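Tp0751 (Treponema pallidum, PDB 5JK2) mediates adhesion of the syphilis spirochaete to extracellular matrix components and interactions with host cells, through a domain with a non-canonical lipocalin fold. Local coordinates at residues I79-A84 / S145-Q150; V86-L91 / I114-E119; F90-A95 / F104-T109. The protein carries 1 engineered substitution. All coordinates share one frame; numbering follows the deposited sequence.

Interaction 1 (I79-A84 / S145-Q150)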
loop_
_atom_site.group_PDB
_atom_site.type_symbol
_atom_site.label_atom_id
_atom_site.label_comp_id
_atom_site.label_asym_id
_atom_site.label_seq_id
_atom_site.Cartn_x
_atom_site.Cartn_y
_atom_site.Cartn_z
ATOM N N ILE A 79 -8.119 -0.763 -0.933
ATOM C CA ILE A 79 -6.915 -1.572 -0.919
ATOM C C ILE A 79 -7.325 -3.029 -0.818
ATOM O O ILE A 79 -7.892 -3.459 0.188
ATOM C CB ILE A 79 -5.975 -1.196 0.238
ATOM C CG1 ILE A 79 -5.488 0.250 0.079
ATOM C CG2 ILE A 79 -4.785 -2.151 0.283
ATOM C CD1 ILE A 79 -4.768 0.805 1.292
ATOM N N THR A 80 -7.046 -3.777 -1.877
ATOM C CA THR A 80 -7.437 -5.174 -1.949
ATOM C C THR A 80 -6.293 -6.055 -1.478
ATOM O O THR A 80 -5.159 -5.918 -1.933
ATOM C CB THR A 80 -7.847 -5.577 -3.383
ATOM O OG1 THR A 80 -6.682 -5.911 -4.148
ATOM C CG2 THR A 80 -8.604 -4.446 -4.071
ATOM N N PHE A 81 -6.611 -6.953 -0.551
ATOM C CA PHE A 81 -5.639 -7.877 0.018
ATOM C C PHE A 81 -5.898 -9.285 -0.482
ATOM O O PHE A 81 -6.981 -9.822 -0.272
ATOM C CB PHE A 81 -5.710 -7.858 1.542
ATOM C CG PHE A 81 -5.480 -6.509 2.146
ATOM C CD1 PHE A 81 -6.476 -5.548 2.134
ATOM C CD2 PHE A 81 -4.272 -6.209 2.748
ATOM C CE1 PHE A 81 -6.266 -4.307 2.698
ATOM C CE2 PHE A 81 -4.055 -4.975 3.316
ATOM C CZ PHE A 81 -5.053 -4.019 3.292
ATOM N N SER A 82 -4.898 -9.888 -1.120
ATOM C CA SER A 82 -5.061 -11.202 -1.735
ATOM C C SER A 82 -3.924 -12.166 -1.422
ATOM O O SER A 82 -2.753 -11.790 -1.417
ATOM C CB SER A 82 -5.181 -11.068 -3.256
ATOM O OG SER A 82 -6.295 -10.276 -3.622
ATOM N N ARG A 83 -4.295 -13.418 -1.176
ATOM C CA ARG A 83 -3.347 -14.519 -1.081
ATOM C C ARG A 83 -4.091 -15.823 -1.352
ATOM O O ARG A 83 -4.538 -16.493 -0.423
ATOM C CB ARG A 83 -2.670 -14.567 0.290
ATOM C CG ARG A 83 -1.531 -15.583 0.365
ATOM C CD ARG A 83 -1.408 -16.233 1.738
ATOM N NE ARG A 83 -0.581 -17.441 1.706
ATOM C CZ ARG A 83 0.742 -17.462 1.852
ATOM N NH1 ARG A 83 1.419 -16.337 2.043
ATOM N NH2 ARG A 83 1.392 -18.617 1.805
ATOM N N ALA A 84 -4.223 -16.163 -2.633
ATOM C CA ALA A 84 -4.951 -17.354 -3.064
ATOM C C ALA A 84 -6.420 -17.290 -2.624
ATOM O O ALA A 84 -7.169 -16.429 -3.085
ATOM C CB ALA A 84 -4.268 -18.614 -2.528
ATOM N N SER A 145 1.951 -9.443 10.893
ATOM C CA SER A 145 0.887 -9.786 9.957
ATOM C C SER A 145 1.422 -10.608 8.795
ATOM O O SER A 145 2.624 -10.627 8.539
ATOM C CB SER A 145 0.215 -8.516 9.433
ATOM O OG SER A 145 -0.769 -8.821 8.463
ATOM N N MET A 146 0.520 -11.291 8.098
ATOM C CA MET A 146 0.888 -12.041 6.905
ATOM C C MET A 146 1.219 -11.085 5.766
ATOM O O MET A 146 1.872 -11.457 4.793
ATOM C CB MET A 146 -0.244 -12.983 6.488
ATOM C CG MET A 146 -1.520 -12.274 6.056
ATOM S SD MET A 146 -2.883 -13.401 5.707
ATOM C CE MET A 146 -2.137 -14.483 4.505
ATOM N N TRP A 147 0.760 -9.845 5.905
ATOM C CA TRP A 147 0.956 -8.824 4.886
ATOM C C TRP A 147 2.259 -8.059 5.094
ATOM O O TRP A 147 2.748 -7.400 4.178
ATOM C CB TRP A 147 -0.228 -7.855 4.884
ATOM C CG TRP A 147 -1.554 -8.550 4.831
ATOM C CD1 TRP A 147 -2.489 -8.609 5.820
ATOM C CD2 TRP A 147 -2.084 -9.302 3.733
ATOM N NE1 TRP A 147 -3.572 -9.344 5.404
ATOM C CE2 TRP A 147 -3.347 -9.780 4.126
ATOM C CE3 TRP A 147 -1.613 -9.613 2.456
ATOM C CZ2 TRP A 147 -4.144 -10.554 3.290
ATOM C CZ3 TRP A 147 -2.408 -10.378 1.626
ATOM C CH2 TRP A 147 -3.657 -10.840 2.045
ATOM N N ASP A 148 2.815 -8.145 6.300
ATOM C CA ASP A 148 4.099 -7.519 6.597
ATOM C C ASP A 148 5.186 -8.051 5.679
ATOM O O ASP A 148 5.286 -9.256 5.458
ATOM C CB ASP A 148 4.500 -7.758 8.053
ATOM C CG ASP A 148 3.776 -6.846 9.018
ATOM O OD1 ASP A 148 2.713 -6.308 8.650
ATOM O OD2 ASP A 148 4.273 -6.670 10.150
ATOM N N GLY A 149 5.999 -7.145 5.147
ATOM C CA GLY A 149 7.124 -7.528 4.316
ATOM C C GLY A 149 7.401 -6.537 3.206
ATOM O O GLY A 149 6.764 -5.488 3.117
ATOM N N GLN A 150 8.362 -6.881 2.357
ATOM C CA GLN A 150 8.743 -6.035 1.240
ATOM C C GLN A 150 7.867 -6.350 0.033
ATOM O O GLN A 150 7.539 -7.510 -0.211
ATOM C CB GLN A 150 10.218 -6.241 0.898
ATOM C CG GLN A 150 10.774 -5.239 -0.092
ATOM C CD GLN A 150 12.137 -5.635 -0.618
ATOM O OE1 GLN A 150 12.575 -6.772 -0.453
ATOM N NE2 GLN A 150 12.816 -4.694 -1.255
#

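Interaction 2 (V86-L91 / I114-E119)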
loop_
_atom_site.group_PDB
_atom_site.type_symbol
_atom_site.label_atom_id
_atom_site.label_comp_id
_atom_site.label_asym_id
_atom_site.label_seq_id
_atom_site.Cartn_x
_atom_site.Cartn_y
_atom_site.Cartn_z
ATOM N N VAL A 86 -7.568 -16.312 0.105
ATOM C CA VAL A 86 -7.752 -15.023 0.747
ATOM C C VAL A 86 -7.935 -13.926 -0.288
ATOM O O VAL A 86 -7.077 -13.719 -1.143
ATOM C CB VAL A 86 -6.556 -14.665 1.642
ATOM C CG1 VAL A 86 -6.686 -13.234 2.150
ATOM C CG2 VAL A 86 -6.447 -15.640 2.798
ATOM N N GLN A 87 -9.054 -13.219 -0.194
ATOM C CA GLN A 87 -9.270 -12.014 -0.978
ATOM C C GLN A 87 -10.229 -11.131 -0.200
ATOM O O GLN A 87 -11.223 -11.611 0.343
ATOM C CB GLN A 87 -9.803 -12.331 -2.385
ATOM C CG GLN A 87 -11.241 -12.837 -2.454
ATOM C CD GLN A 87 -11.770 -12.947 -3.882
ATOM O OE1 GLN A 87 -12.975 -12.819 -4.114
ATOM N NE2 GLN A 87 -10.875 -13.193 -4.839
ATOM N N GLU A 88 -9.907 -9.845 -0.118
ATOM C CA GLU A 88 -10.686 -8.919 0.687
ATOM C C GLU A 88 -10.292 -7.480 0.388
ATOM O O GLU A 88 -9.187 -7.216 -0.085
ATOM C CB GLU A 88 -10.496 -9.222 2.173
ATOM C CG GLU A 88 -9.047 -9.143 2.633
ATOM C CD GLU A 88 -8.797 -9.890 3.928
ATOM O OE1 GLU A 88 -9.388 -10.974 4.122
ATOM O OE2 GLU A 88 -8.003 -9.392 4.755
ATOM N N ILE A 89 -11.208 -6.556 0.662
ATOM C CA ILE A 89 -11.002 -5.144 0.371
ATOM C C ILE A 89 -11.256 -4.294 1.602
ATOM O O ILE A 89 -12.150 -4.590 2.393
ATOM C CB ILE A 89 -11.931 -4.656 -0.755
ATOM C CG1 ILE A 89 -11.812 -5.569 -1.978
ATOM C CG2 ILE A 89 -11.605 -3.208 -1.112
ATOM C CD1 ILE A 89 -12.770 -5.240 -3.109
ATOM N N PHE A 90 -10.471 -3.231 1.745
ATOM C CA PHE A 90 -10.669 -2.266 2.819
ATOM C C PHE A 90 -10.711 -0.855 2.251
ATOM O O PHE A 90 -9.756 -0.395 1.629
ATOM C CB PHE A 90 -9.558 -2.373 3.871
ATOM C CG PHE A 90 -9.630 -3.612 4.712
ATOM C CD1 PHE A 90 -9.355 -4.857 4.170
ATOM C CD2 PHE A 90 -9.955 -3.530 6.051
ATOM C CE1 PHE A 90 -9.419 -5.996 4.950
ATOM C CE2 PHE A 90 -10.019 -4.659 6.832
ATOM C CZ PHE A 90 -9.751 -5.894 6.284
ATOM N N LEU A 91 -11.828 -0.172 2.473
ATOM C CA LEU A 91 -11.992 1.196 2.011
ATOM C C LEU A 91 -11.133 2.134 2.843
ATOM O O LEU A 91 -11.090 2.019 4.066
ATOM C CB LEU A 91 -13.456 1.624 2.093
ATOM C CG LEU A 91 -14.484 0.698 1.449
ATOM C CD1 LEU A 91 -15.634 0.456 2.408
ATOM C CD2 LEU A 91 -14.991 1.286 0.143
ATOM N N ILE A 114 -14.367 -4.159 11.671
ATOM C CA ILE A 114 -13.033 -4.628 11.337
ATOM C C ILE A 114 -12.341 -3.644 10.404
ATOM O O ILE A 114 -12.836 -3.340 9.319
ATOM C CB ILE A 114 -13.092 -6.021 10.691
ATOM C CG1 ILE A 114 -13.666 -7.037 11.688
ATOM C CG2 ILE A 114 -11.704 -6.456 10.218
ATOM C CD1 ILE A 114 -14.211 -8.274 11.053
ATOM N N ARG A 115 -11.184 -3.169 10.843
ATOM C CA ARG A 115 -10.423 -2.165 10.125
ATOM C C ARG A 115 -8.969 -2.610 10.070
ATOM O O ARG A 115 -8.622 -3.650 10.622
ATOM C CB ARG A 115 -10.575 -0.807 10.812
ATOM C CG ARG A 115 -12.031 -0.408 11.008
ATOM C CD ARG A 115 -12.235 1.096 10.993
ATOM N NE ARG A 115 -11.532 1.762 12.083
ATOM C CZ ARG A 115 -11.602 3.066 12.331
ATOM N NH1 ARG A 115 -10.926 3.585 13.346
ATOM N NH2 ARG A 115 -12.344 3.854 11.564
ATOM N N ARG A 116 -8.121 -1.835 9.402
ATOM C CA ARG A 116 -6.724 -2.220 9.238
ATOM C C ARG A 116 -5.820 -1.009 9.018
ATOM O O ARG A 116 -6.050 -0.208 8.112
ATOM C CB ARG A 116 -6.589 -3.197 8.068
ATOM C CG ARG A 116 -5.191 -3.756 7.868
ATOM C CD ARG A 116 -5.192 -4.902 6.877
ATOM N NE ARG A 116 -5.802 -6.102 7.441
ATOM C CZ ARG A 116 -6.170 -7.163 6.731
ATOM N NH1 ARG A 116 -5.997 -7.181 5.416
ATOM N NH2 ARG A 116 -6.715 -8.207 7.336
ATOM N N ARG A 117 -4.794 -0.887 9.857
ATOM C CA ARG A 117 -3.810 0.183 9.734
ATOM C C ARG A 117 -2.607 -0.279 8.930
ATOM O O ARG A 117 -2.125 -1.396 9.108
ATOM C CB ARG A 117 -3.356 0.659 11.112
ATOM C CG ARG A 117 -4.461 1.310 11.908
ATOM C CD ARG A 117 -3.942 1.985 13.167
ATOM N NE ARG A 117 -4.886 2.985 13.664
ATOM C CZ ARG A 117 -6.020 2.699 14.298
ATOM N NH1 ARG A 117 -6.814 3.679 14.708
ATOM N NH2 ARG A 117 -6.368 1.437 14.519
ATOM N N LEU A 118 -2.122 0.597 8.057
ATOM C CA LEU A 118 -1.020 0.270 7.166
ATOM C C LEU A 118 0.101 1.291 7.299
ATOM O O LEU A 118 -0.146 2.473 7.529
ATOM C CB LEU A 118 -1.509 0.210 5.715
ATOM C CG LEU A 118 -1.252 -1.094 4.953
ATOM C CD1 LEU A 118 -2.013 -2.244 5.592
ATOM C CD2 LEU A 118 -1.634 -0.946 3.489
ATOM N N GLU A 119 1.333 0.817 7.155
ATOM C CA GLU A 119 2.507 1.678 7.211
ATOM C C GLU A 119 3.397 1.423 6.003
ATOM O O GLU A 119 4.409 0.728 6.095
ATOM C CB GLU A 119 3.284 1.444 8.504
ATOM C CG GLU A 119 2.499 1.763 9.768
ATOM C CD GLU A 119 2.217 3.247 9.931
ATOM O OE1 GLU A 119 2.860 4.061 9.235
ATOM O OE2 GLU A 119 1.350 3.598 10.759
#

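Interaction 3 (F90-A95 / F104-T109)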
loop_
_atom_site.group_PDB
_atom_site.type_symbol
_atom_site.label_atom_id
_atom_site.label_comp_id
_atom_site.label_asym_id
_atom_site.label_seq_id
_atom_site.Cartn_x
_atom_site.Cartn_y
_atom_site.Cartn_z
ATOM N N PHE A 90 -10.471 -3.231 1.745
ATOM C CA PHE A 90 -10.669 -2.266 2.819
ATOM C C PHE A 90 -10.711 -0.855 2.251
ATOM O O PHE A 90 -9.756 -0.395 1.629
ATOM C CB PHE A 90 -9.558 -2.373 3.871
ATOM C CG PHE A 90 -9.630 -3.612 4.712
ATOM C CD1 PHE A 90 -9.355 -4.857 4.170
ATOM C CD2 PHE A 90 -9.955 -3.530 6.051
ATOM C CE1 PHE A 90 -9.419 -5.996 4.950
ATOM C CE2 PHE A 90 -10.019 -4.659 6.832
ATOM C CZ PHE A 90 -9.751 -5.894 6.284
ATOM N N LEU A 91 -11.828 -0.172 2.473
ATOM C CA LEU A 91 -11.992 1.196 2.011
ATOM C C LEU A 91 -11.133 2.134 2.843
ATOM O O LEU A 91 -11.090 2.019 4.066
ATOM C CB LEU A 91 -13.456 1.624 2.093
ATOM C CG LEU A 91 -14.484 0.698 1.449
ATOM C CD1 LEU A 91 -15.634 0.456 2.408
ATOM C CD2 LEU A 91 -14.991 1.286 0.143
ATOM N N VAL A 92 -10.462 3.069 2.178
ATOM C CA VAL A 92 -9.590 4.013 2.867
ATOM C C VAL A 92 -10.399 5.118 3.535
ATOM O O VAL A 92 -10.997 5.959 2.865
ATOM C CB VAL A 92 -8.574 4.655 1.905
ATOM C CG1 VAL A 92 -7.600 5.539 2.676
ATOM C CG2 VAL A 92 -7.817 3.584 1.132
ATOM N N ASP A 93 -10.407 5.110 4.864
ATOM C CA ASP A 93 -11.094 6.139 5.628
ATOM C C ASP A 93 -10.207 7.374 5.766
ATOM O O ASP A 93 -10.702 8.494 5.889
ATOM C CB ASP A 93 -11.489 5.602 7.005
ATOM C CG ASP A 93 -12.777 4.797 6.973
ATOM O OD1 ASP A 93 -13.735 5.228 6.301
ATOM O OD2 ASP A 93 -12.829 3.735 7.628
ATOM N N SER A 94 -8.895 7.158 5.740
ATOM C CA SER A 94 -7.928 8.253 5.756
ATOM C C SER A 94 -6.573 7.794 5.216
ATOM O O SER A 94 -6.274 6.601 5.188
ATOM C CB SER A 94 -7.764 8.821 7.172
ATOM O OG SER A 94 -7.050 7.934 8.014
ATOM N N ALA A 95 -5.761 8.755 4.787
ATOM C CA ALA A 95 -4.436 8.467 4.249
ATOM C C ALA A 95 -3.548 9.705 4.328
ATOM O O ALA A 95 -3.907 10.768 3.818
ATOM C CB ALA A 95 -4.543 7.981 2.816
ATOM N N PHE A 104 -2.089 4.539 6.209
ATOM C CA PHE A 104 -3.494 4.332 5.885
ATOM C C PHE A 104 -4.334 3.931 7.088
ATOM O O PHE A 104 -3.858 3.241 7.989
ATOM C CB PHE A 104 -3.635 3.251 4.819
ATOM C CG PHE A 104 -3.136 3.657 3.471
ATOM C CD1 PHE A 104 -3.980 4.279 2.568
ATOM C CD2 PHE A 104 -1.828 3.404 3.097
ATOM C CE1 PHE A 104 -3.529 4.649 1.320
ATOM C CE2 PHE A 104 -1.370 3.771 1.851
ATOM C CZ PHE A 104 -2.221 4.395 0.960
ATOM N N LEU A 105 -5.590 4.370 7.085
ATOM C CA LEU A 105 -6.608 3.830 7.979
ATOM C C LEU A 105 -7.728 3.302 7.099
ATOM O O LEU A 105 -8.499 4.076 6.532
ATOM C CB LEU A 105 -7.130 4.887 8.962
ATOM C CG LEU A 105 -8.063 4.438 10.101
ATOM C CD1 LEU A 105 -9.490 4.198 9.618
ATOM C CD2 LEU A 105 -7.532 3.194 10.812
ATOM N N THR A 106 -7.801 1.981 6.982
ATOM C CA THR A 106 -8.737 1.340 6.071
ATOM C C THR A 106 -9.803 0.572 6.843
ATOM O O THR A 106 -9.631 0.294 8.024
ATOM C CB THR A 106 -8.011 0.382 5.118
ATOM O OG1 THR A 106 -7.686 -0.830 5.809
ATOM C CG2 THR A 106 -6.734 1.013 4.588
ATOM N N ARG A 107 -10.896 0.227 6.168
ATOM C CA ARG A 107 -12.035 -0.407 6.818
ATOM C C ARG A 107 -12.679 -1.459 5.926
ATOM O O ARG A 107 -12.994 -1.195 4.765
ATOM C CB ARG A 107 -13.059 0.656 7.207
ATOM C CG ARG A 107 -14.438 0.125 7.577
ATOM C CD ARG A 107 -15.354 1.258 8.016
ATOM N NE ARG A 107 -15.201 2.446 7.175
ATOM C CZ ARG A 107 -15.796 2.622 5.997
ATOM N NH1 ARG A 107 -15.589 3.739 5.313
ATOM N NH2 ARG A 107 -16.591 1.686 5.496
ATOM N N ASN A 108 -12.881 -2.649 6.485
ATOM C CA ASN A 108 -13.461 -3.764 5.747
ATOM C C ASN A 108 -14.786 -3.377 5.096
ATOM O O ASN A 108 -15.560 -2.602 5.655
ATOM C CB ASN A 108 -13.647 -4.966 6.678
ATOM C CG ASN A 108 -14.329 -6.136 5.999
ATOM O OD1 ASN A 108 -15.523 -6.369 6.188
ATOM N ND2 ASN A 108 -13.571 -6.885 5.208
ATOM N N THR A 109 -15.028 -3.903 3.900
ATOM C CA THR A 109 -16.218 -3.549 3.129
ATOM C C THR A 109 -17.499 -4.090 3.754
ATOM O O THR A 109 -18.524 -3.408 3.774
ATOM C CB THR A 109 -16.124 -4.073 1.683
ATOM O OG1 THR A 109 -15.843 -5.477 1.692
ATOM C CG2 THR A 109 -15.029 -3.349 0.925
#

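Interaction 1 (I79-A84 / S145-Q150)
With CG anti to its own carbonyl carbon (chi1 -58°), F81 meets W147, whose CG takes the same setting. The pair lies within the eight-stranded antiparallel barrel of this non-canonical lipocalin: F81 comes from strand 78-83, W147 from the turn that leads into the last strand, 149-153. The two rings form a T-shaped pair, the F81 edge directed at the indole face. The geometry bears this out: the centroids of the F81 ring and the five-membered ring of W147 are 5.1 Å apart, with planes at 63°. F81 CD2 stands 3.9 Å above the indole plane, over its centre. Beside it, F81 CB makes a CH-pi contact over the face of the six-membered ring of W147, 3.8 Å from the centroid. The indole is thus covered on this face by both the ring edge and the methylene of one residue, while M146 CG lies over the opposite face, offset toward the rim. At the indole edge the backbone of strand 78-83 takes over: S82 O is 3.4 Å from W147 CZ3, near the ring plane. The turn that presents the tryptophan is an ST turn, in which W147 N donates to S145 OG in a nearly straight bond (173°). Outside the two segments, P68 and A132 also touch the W147 side chain, and F81 has a cation-pi contact with R116. Toward the protein surface, the bent R83 chain brings CD to 3.4 Å from CE of M146.

Interaction 2 (V86-L91 / I114-E119)
E88 OE2 is gripped by two nitrogens of R116 at once: NH1 and NH2 each donate to it from 3.1 Å. The guanidinium therefore approaches end-on, with both bonds converging on one carboxylate oxygen. Neither bond is straight; both N-H...O angles fall well short of linear, as expected when one acceptor sits between two donors. NH1 uses the anti lone pair of OE2, whereas NH2 meets the oxygen nearly along its C-O direction. The oxygen is tilted 19° out of the guanidinium plane. A second carboxylate, E134 on strand 127-135, forms a salt bridge with R116 NE, so this buried arginine has two acidic partners, which would be expected to stabilise its positive charge. In the calycin-type barrel, the segments 86-91 and 115-119 lie on strands 86-98 and 115-122, which are not neighbours in the sheet, since 101-108 runs between them; the segment axes stay 7.9 Å apart at closest approach. Side chains must cross that gap. R116 does so with CG anti to the backbone N (chi1 -175°) and a bend further out at chi3. F90 covers one face of the guanidinium, its CZ 3.8 Å from that plane and over its centre, with the two planes inclined by 30°. The same ring also packs on the aliphatic root of the arginine, where R116 CB is 3.9 Å from F90 CE2. On the side of I114, the contact is looser, F90 CE2 lying 4.2 Å from I114 CG2.

Interaction 3 (F90-A95 / F104-T109)
Side-chain charge meets across this hairpin between D93 and R107, paired side-on with one nitrogen to each oxygen. R107 NH1 donates to D93 OD1 at 2.6 Å, in the guanidinium plane and close to straight (163°), while R107 NE reaches the syn lone pair of D93 OD2 at 2.7 Å. A bend at chi3 (41°) in the otherwise extended arginine chain places NE beside D93 OD2. L91 CD1 approaches NH2 of the same guanidinium obliquely.

Backbone bonds define an antiparallel register with L91 and R107 as a hydrogen-bonded pair, each N donating to the other's O. Beyond V92 and T106 the register slips by one. D93 N and S94 N both donate to L105 O, the former at 2.7 Å and the latter at 3.2 Å, and this shared acceptor is the signature of a classic beta bulge. The chain turns a corner at D93, and regular pairing resumes where L105 N donates to S94 O in a straight bond (177°).

The face that carries F90, V92, A95, F104, T106 and N108 holds the apolar contacts. V92 CG1 lies at the edge of the F104 ring, in its plane and 3.8 Å from CD1, and A95 CB approaches the same F104 CD1 obliquely. At the far end N108 CA is 3.5 Å above the F90 ring plane, offset toward the rim. A polar atom also sits on this face: T106 OG1 is 3.1 Å from F90 CB, and its hydrogen bond goes to R116 O.

Within the barrel, this hairpin of strands 86-98 and 101-108 is flanked by strand 78-83, whose I79 touches V92, F104 and T106, and by strand 115-122, whose L118 packs on F104.

All three contacts belong to one closed barrel but differ in kind. Interaction 3 joins sheet neighbours and buries the most surface, 692 Å², through backbone pairing, with its salt bridge to D93 made by R107, on the opposite sheet face from F90. Interactions 1 and 2 bury only 239 and 213 Å² and rely on side chains between parts of the barrel that are not paired: aromatic between a strand and a turn in the first, a salt bridge and a ring over a guanidinium in the second. F90 serves interactions 2 and 3, while R116 NH1 of interaction 2 packs 3.3 Å from F81 CD2 of interaction 1. F81, F90, R116 and W147 thus form one continuous buried cluster, whereas the R83-M146 end lies nearer the surface.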